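Local coordinates for protein lectin CEL-IV, C-type (Cucumaria echinata, PDB 3ALU) that binds galactose-containing sugars such as raffinose through a bound calcium ion, as a tetrameric C-type lectin, at residues L66-L71 with A126-R131; A80-I85 with F133-Y138. All blocks are in the same frame, centred on the assembly; numbering follows the deposited sequence.

Interaction 1 (L66-L71 with A126-R131). With FRU (beta-D-fructofuranose), chain E.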
loop_
_atom_site.group_PDB
_atom_site.type_symbol
_atom_site.label_atom_id
_atom_site.label_comp_id
_atom_site.label_asym_id
_atom_site.label_seq_id
_atom_site.Cartn_x
_atom_site.Cartn_y
_atom_site.Cartn_z
ATOM N N LEU A 66 4.471 3.981 -20.372
ATOM C CA LEU A 66 5.444 4.663 -19.517
ATOM C C LEU A 66 6.501 5.377 -20.350
ATOM O O LEU A 66 6.795 6.593 -20.143
ATOM C CB LEU A 66 6.068 3.705 -18.499
ATOM C CG LEU A 66 7.112 4.325 -17.538
ATOM C CD1 LEU A 66 6.568 5.513 -16.744
ATOM C CD2 LEU A 66 7.683 3.250 -16.610
ATOM N N VAL A 67 7.063 4.664 -21.330
ATOM C CA VAL A 67 8.090 5.268 -22.160
ATOM C C VAL A 67 7.531 6.386 -23.042
ATOM O O VAL A 67 8.129 7.493 -23.115
ATOM C CB VAL A 67 8.815 4.187 -23.020
ATOM C CG1 VAL A 67 9.752 4.829 -24.045
ATOM C CG2 VAL A 67 9.586 3.221 -22.132
ATOM N N LYS A 68 6.396 6.135 -23.698
ATOM C CA LYS A 68 5.911 7.089 -24.680
ATOM C C LYS A 68 5.364 8.327 -24.022
ATOM O O LYS A 68 5.537 9.416 -24.572
ATOM C CB LYS A 68 4.884 6.483 -25.621
ATOM C CG LYS A 68 5.533 5.442 -26.556
ATOM C CD LYS A 68 4.586 4.984 -27.647
ATOM C CE LYS A 68 4.160 6.129 -28.547
ATOM N NZ LYS A 68 3.234 5.606 -29.611
ATOM N N THR A 69 4.718 8.176 -22.872
ATOM C CA THR A 69 4.264 9.396 -22.153
ATOM C C THR A 69 5.429 10.156 -21.496
ATOM O O THR A 69 5.324 11.382 -21.302
ATOM C CB THR A 69 3.188 9.114 -21.097
ATOM O OG1 THR A 69 3.709 8.255 -20.079
ATOM C CG2 THR A 69 1.967 8.471 -21.743
ATOM N N SER A 70 6.526 9.457 -21.171
ATOM C CA SER A 70 7.689 10.116 -20.567
ATOM C C SER A 70 8.597 10.803 -21.605
ATOM O O SER A 70 9.266 11.794 -21.296
ATOM C CB SER A 70 8.508 9.123 -19.728
ATOM O OG SER A 70 7.722 8.523 -18.695
ATOM N N LEU A 71 8.625 10.272 -22.824
ATOM C CA LEU A 71 9.538 10.744 -23.867
ATOM C C LEU A 71 8.810 11.239 -25.124
ATOM O O LEU A 71 9.239 10.919 -26.224
ATOM C CB LEU A 71 10.473 9.601 -24.252
ATOM C CG LEU A 71 11.741 9.304 -23.445
ATOM C CD1 LEU A 71 12.012 10.068 -22.135
ATOM C CD2 LEU A 71 12.163 7.828 -23.484
ATOM N N ALA A 126 10.393 2.318 -28.771
ATOM C CA ALA A 126 9.127 3.054 -28.686
ATOM C C ALA A 126 8.810 3.951 -29.863
ATOM O O ALA A 126 7.733 4.605 -29.898
ATOM C CB ALA A 126 9.078 3.897 -27.373
ATOM N N GLY A 127 9.746 4.029 -30.813
ATOM C CA GLY A 127 9.471 4.722 -32.070
ATOM C C GLY A 127 8.310 4.113 -32.818
ATOM O O GLY A 127 7.908 2.969 -32.563
ATOM N N ASP A 128 7.780 4.853 -33.785
ATOM C CA ASP A 128 6.569 4.427 -34.483
ATOM C C ASP A 128 6.738 3.186 -35.348
ATOM O O ASP A 128 5.751 2.548 -35.656
ATOM C CB ASP A 128 5.974 5.555 -35.321
ATOM C CG ASP A 128 5.383 6.653 -34.485
ATOM O OD1 ASP A 128 5.189 7.742 -35.037
ATOM O OD2 ASP A 128 5.091 6.445 -33.295
ATOM N N TYR A 129 7.970 2.834 -35.696
ATOM C CA TYR A 129 8.195 1.626 -36.511
ATOM C C TYR A 129 7.780 0.380 -35.725
ATOM O O TYR A 129 7.270 -0.583 -36.279
ATOM C CB TYR A 129 9.670 1.532 -36.933
ATOM C CG TYR A 129 9.926 0.357 -37.843
ATOM C CD1 TYR A 129 9.372 0.337 -39.121
ATOM C CD2 TYR A 129 10.691 -0.720 -37.418
ATOM C CE1 TYR A 129 9.554 -0.748 -39.966
ATOM C CE2 TYR A 129 10.895 -1.829 -38.272
ATOM C CZ TYR A 129 10.332 -1.799 -39.541
ATOM O OH TYR A 129 10.504 -2.848 -40.404
ATOM N N SER A 130 8.024 0.408 -34.419
ATOM C CA SER A 130 7.939 -0.791 -33.564
ATOM C C SER A 130 6.856 -0.705 -32.495
ATOM O O SER A 130 6.415 -1.737 -31.957
ATOM C CB SER A 130 9.330 -0.995 -32.924
ATOM O OG SER A 130 9.953 0.306 -32.697
ATOM N N ARG A 131 6.391 0.518 -32.215
ATOM C CA ARG A 131 5.265 0.748 -31.277
ATOM C C ARG A 131 5.499 0.137 -29.898
ATOM O O ARG A 131 4.563 -0.302 -29.235
ATOM C CB ARG A 131 3.947 0.224 -31.882
ATOM C CG ARG A 131 3.553 0.902 -33.189
ATOM C CD ARG A 131 2.970 2.285 -32.933
ATOM N NE ARG A 131 2.780 3.036 -34.186
ATOM C CZ ARG A 131 2.374 4.303 -34.225
ATOM N NH1 ARG A 131 2.058 4.930 -33.090
ATOM N NH2 ARG A 131 2.253 4.921 -35.390
HETATM C C1 FRU E . 12.733 -0.681 -42.687
HETATM C C2 FRU E . 14.026 -1.323 -42.159
HETATM C C3 FRU E . 14.690 -2.204 -43.222
HETATM C C4 FRU E . 15.486 -3.197 -42.389
HETATM C C5 FRU E . 14.689 -3.336 -41.090
HETATM C C6 FRU E . 15.622 -3.295 -39.885
HETATM O O1 FRU E . 11.789 -1.702 -43.046
HETATM O O2 FRU E . 14.948 -0.304 -41.722
HETATM O O3 FRU E . 15.520 -1.469 -44.135
HETATM O O4 FRU E . 15.655 -4.463 -43.046
HETATM O O5 FRU E . 13.771 -2.222 -41.050
HETATM O O6 FRU E . 15.905 -4.627 -39.459
HETATM O O HOH W 1 0.664 3.724 -30.442
HETATM O O HOH W 2 5.411 4.575 -31.199
HETATM O O HOH W 3 3.177 7.709 -31.551
#

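Interaction 2 (A80-I85 with F133-Y138). With CA (calcium ion), chain K; GLA (alpha-D-galactopyranose), chain B; EDO (1,2-ethanediol), chain J; EDO (1,2-ethanediol), chain I.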
loop_
_atom_site.group_PDB
_atom_site.type_symbol
_atom_site.label_atom_id
_atom_site.label_comp_id
_atom_site.label_asym_id
_atom_site.label_seq_id
_atom_site.Cartn_x
_atom_site.Cartn_y
_atom_site.Cartn_z
ATOM N N ALA A 80 13.607 4.421 -32.612
ATOM C CA ALA A 80 13.972 5.327 -31.512
ATOM C C ALA A 80 12.755 6.029 -30.954
ATOM O O ALA A 80 11.879 6.449 -31.718
ATOM C CB ALA A 80 15.009 6.384 -31.989
ATOM N N PRO A 81 12.706 6.204 -29.621
ATOM C CA PRO A 81 13.751 5.835 -28.654
ATOM C C PRO A 81 13.749 4.360 -28.194
ATOM O O PRO A 81 12.699 3.800 -27.902
ATOM C CB PRO A 81 13.445 6.763 -27.464
ATOM C CG PRO A 81 11.953 6.951 -27.525
ATOM C CD PRO A 81 11.566 6.881 -28.977
ATOM N N GLN A 82 14.944 3.787 -28.050
ATOM C CA GLN A 82 15.073 2.428 -27.572
ATOM C C GLN A 82 15.492 2.501 -26.109
ATOM O O GLN A 82 16.381 3.257 -25.767
ATOM C CB GLN A 82 16.131 1.711 -28.388
ATOM C CG GLN A 82 15.708 1.666 -29.818
ATOM C CD GLN A 82 16.714 0.926 -30.690
ATOM O OE1 GLN A 82 17.539 1.540 -31.373
ATOM N NE2 GLN A 82 16.655 -0.399 -30.661
ATOM N N VAL A 83 14.849 1.689 -25.280
ATOM C CA VAL A 83 15.047 1.731 -23.847
ATOM C C VAL A 83 15.321 0.312 -23.385
ATOM O O VAL A 83 14.460 -0.585 -23.602
ATOM C CB VAL A 83 13.754 2.262 -23.180
ATOM C CG1 VAL A 83 13.852 2.242 -21.639
ATOM C CG2 VAL A 83 13.389 3.707 -23.721
ATOM N N TYR A 84 16.467 0.072 -22.740
ATOM C CA TYR A 84 16.815 -1.255 -22.301
ATOM C C TYR A 84 15.848 -1.851 -21.316
ATOM O O TYR A 84 15.360 -1.169 -20.424
ATOM C CB TYR A 84 18.194 -1.299 -21.645
ATOM C CG TYR A 84 19.348 -1.390 -22.587
ATOM C CD1 TYR A 84 19.381 -2.376 -23.612
ATOM C CD2 TYR A 84 20.460 -0.566 -22.417
ATOM C CE1 TYR A 84 20.488 -2.466 -24.462
ATOM C CE2 TYR A 84 21.568 -0.661 -23.256
ATOM C CZ TYR A 84 21.586 -1.648 -24.262
ATOM O OH TYR A 84 22.686 -1.722 -25.108
ATOM N N ILE A 85 15.564 -3.140 -21.530
ATOM C CA ILE A 85 14.915 -3.976 -20.529
ATOM C C ILE A 85 15.865 -5.150 -20.243
ATOM O O ILE A 85 16.935 -5.262 -20.897
ATOM C CB ILE A 85 13.557 -4.465 -21.030
ATOM C CG1 ILE A 85 13.742 -5.271 -22.325
ATOM C CG2 ILE A 85 12.594 -3.257 -21.256
ATOM C CD1 ILE A 85 12.375 -5.819 -22.893
ATOM N N PHE A 133 7.264 -2.576 -29.132
ATOM C CA PHE A 133 7.706 -3.951 -29.101
ATOM C C PHE A 133 9.230 -4.015 -29.228
ATOM O O PHE A 133 9.882 -3.001 -29.597
ATOM C CB PHE A 133 6.981 -4.734 -30.236
ATOM C CG PHE A 133 5.512 -4.880 -29.987
ATOM C CD1 PHE A 133 4.588 -4.219 -30.803
ATOM C CD2 PHE A 133 5.047 -5.634 -28.915
ATOM C CE1 PHE A 133 3.208 -4.346 -30.560
ATOM C CE2 PHE A 133 3.676 -5.753 -28.656
ATOM C CZ PHE A 133 2.763 -5.080 -29.488
ATOM N N TRP A 134 9.805 -5.180 -28.942
ATOM C CA TRP A 134 11.244 -5.212 -28.631
ATOM C C TRP A 134 12.134 -5.392 -29.856
ATOM O O TRP A 134 11.779 -6.130 -30.795
ATOM C CB TRP A 134 11.602 -6.311 -27.631
ATOM C CG TRP A 134 10.669 -6.466 -26.491
ATOM C CD1 TRP A 134 9.917 -5.486 -25.917
ATOM C CD2 TRP A 134 10.412 -7.668 -25.773
ATOM N NE1 TRP A 134 9.180 -6.022 -24.883
ATOM C CE2 TRP A 134 9.470 -7.358 -24.760
ATOM C CE3 TRP A 134 10.925 -8.991 -25.853
ATOM C CZ2 TRP A 134 8.950 -8.336 -23.859
ATOM C CZ3 TRP A 134 10.416 -9.962 -24.960
ATOM C CH2 TRP A 134 9.433 -9.627 -23.972
ATOM N N ALA A 135 13.302 -4.764 -29.794
ATOM C CA ALA A 135 14.380 -5.015 -30.758
ATOM C C ALA A 135 15.537 -5.621 -29.995
ATOM O O ALA A 135 15.726 -5.306 -28.811
ATOM C CB ALA A 135 14.833 -3.709 -31.419
ATOM N N ASP A 136 16.324 -6.490 -30.631
ATOM C CA ASP A 136 17.600 -6.845 -29.997
ATOM C C ASP A 136 18.726 -6.020 -30.596
ATOM O O ASP A 136 18.668 -5.637 -31.787
ATOM C CB ASP A 136 17.917 -8.354 -30.011
ATOM C CG ASP A 136 18.320 -8.882 -31.408
ATOM O OD1 ASP A 136 17.795 -8.417 -32.430
ATOM O OD2 ASP A 136 19.149 -9.818 -31.466
ATOM N N VAL A 137 19.680 -5.692 -29.734
ATOM C CA VAL A 137 20.766 -4.783 -30.110
ATOM C C VAL A 137 22.058 -5.294 -29.514
ATOM O O VAL A 137 22.066 -6.079 -28.579
ATOM C CB VAL A 137 20.512 -3.327 -29.576
ATOM C CG1 VAL A 137 19.211 -2.703 -30.123
ATOM C CG2 VAL A 137 20.568 -3.255 -28.026
ATOM N N TYR A 138 23.186 -4.812 -30.046
ATOM C CA TYR A 138 24.463 -5.147 -29.423
ATOM C C TYR A 138 24.615 -4.362 -28.123
ATOM O O TYR A 138 24.143 -3.213 -28.005
ATOM C CB TYR A 138 25.637 -4.918 -30.420
ATOM C CG TYR A 138 25.473 -5.821 -31.602
ATOM C CD1 TYR A 138 25.278 -5.306 -32.870
ATOM C CD2 TYR A 138 25.416 -7.206 -31.416
ATOM C CE1 TYR A 138 25.055 -6.172 -33.969
ATOM C CE2 TYR A 138 25.207 -8.063 -32.489
ATOM C CZ TYR A 138 25.030 -7.529 -33.751
ATOM O OH TYR A 138 24.794 -8.374 -34.823
HETATM CA CA CA K . 17.911 -6.508 -33.918
HETATM C C1 GLA B . 18.529 -2.104 -36.854
HETATM C C2 GLA B . 18.395 -3.632 -36.811
HETATM C C3 GLA B . 17.056 -4.097 -36.262
HETATM C C4 GLA B . 16.762 -3.448 -34.903
HETATM C C5 GLA B . 16.960 -1.923 -35.019
HETATM C C6 GLA B . 16.772 -1.193 -33.680
HETATM O O2 GLA B . 18.523 -4.179 -38.141
HETATM O O3 GLA B . 17.061 -5.530 -36.160
HETATM O O4 GLA B . 17.696 -3.994 -33.965
HETATM O O5 GLA B . 18.278 -1.609 -35.504
HETATM O O6 GLA B . 17.820 -1.613 -32.802
HETATM C C1 EDO J . 17.756 4.597 -29.531
HETATM O O1 EDO J . 17.310 5.724 -28.796
HETATM C C2 EDO J . 17.359 4.746 -30.975
HETATM O O2 EDO J . 18.436 4.316 -31.796
HETATM C C1 EDO I . 22.153 -4.031 -33.426
HETATM O O1 EDO I . 22.647 -3.123 -32.434
HETATM C C2 EDO I . 21.002 -3.427 -34.201
HETATM O O2 EDO I . 21.570 -2.737 -35.311
#

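Interaction 1 (L66-L71 with A126-R131)
Lys68 reaches from the last turns of helix 57-70 over Ala126, and its side chain crosses that of Arg131 obliquely. With CG set beside the backbone N and a bend at chi3 (62°), its chain brings CD to 3.9 Å from Ala126 O. One residue earlier, Val67 turns CG1, anti to its backbone N (chi1 172°), to the Ala126 methyl; CG1 and CB meet at 3.5 Å, the one close apolar contact here. In this C-type lectin domain 126-131 is the loop between strands 120-125 and 134-137, so the helix end lies against a loop that also carries Tyr129, whose OH accepts a hydrogen bond from fructose O1 (3.2 Å). Lys68 NZ makes no direct bond to the loop's charged groups. It lies 3.7 Å from Arg131 NH1, and repulsion is probably eased by Asp128, whose OD2 sits over one face of the guanidinium, 3.4 Å from Arg131 NH1, a salt bridge of charges alone. One water accepts a hydrogen bond from Lys68 NZ (2.9 Å) and donates to Ala126 O and Asp128 OD2, while another links NZ to the same carboxylate oxygen. Arg131 NH1 and, more weakly, Lys68 NZ share a third water as acceptor.

Interaction 2 (A80-I85 with F133-Y138)
A chi1 of -62° places Gln82 CG beside its backbone N, and the chain beyond it runs extended, so that the amide is carried out toward Ala135 and Val137. Ile85 instead holds CG1 in the crowded position between backbone N and carbonyl carbon (chi1 59°), and an anti chi2 extends CD1 over the indole of Trp134. That methyl stands 3.7 Å from the centroid of the five-membered ring, almost on the ring normal, a CH-pi contact in which the two side chains cross at about a right angle. Tyr84 starts out away from strand 134-137, yet its ring swings back obliquely to Val137, CE1 to CG2 at 3.7 Å, while its hydroxyl is hydrogen-bonded to Asn141 O. The strand axes run at 80° to each other, 8.5 Å apart, and no hydrogen bond joins the two segments; the contact is carried mainly by side chains.

Toward the sugar, the other Val137 branch, CG1, packs 3.5 Å from Gln82 NE2. The same NE2 donates to galactose O6 at 2.7 Å, and CG1 also touches O6, so amide and methyl meet the O6 hydroxyl side by side. Asp136 points the opposite way from its neighbours and grips calcium twice, through O and OD1, each at 2.4 Å. The ion in turn takes galactose O3 and O4, and Glu113, Asn115 and Asn116 complete its shell. Calcium coordinating two vicinal sugar hydroxyls is the hallmark of C-type lectin carbohydrate recognition, built here from the EPN motif Glu113-Pro114-Asn115 and the WND-type strand, Trp134-Ala135-Asp136, in an EPN site that holds galactose.

Both contacts belong to one C-type lectin domain and meet where the loop 126-131 adjoins the start of strand 82-89: Ala126 N lies 2.9 Å from Pro81 O, a probable hydrogen bond, and Val67 of interaction 1 packs on Val83 of interaction 2. Interaction 2 is the more deeply buried, its apolar groups joining two strands beside the calcium and sugar site; interaction 1 is partly buried, a small apolar patch giving way to hydrated charges. The same loop-and-strand connection, 126-131 then 134-137, serves both, Ala126 meeting the helix, Tyr129 and strand 134-137 meeting the sugar. Galactose and metal belong to interaction 2, whereas interaction 1 contributes Tyr129 to the fructose end.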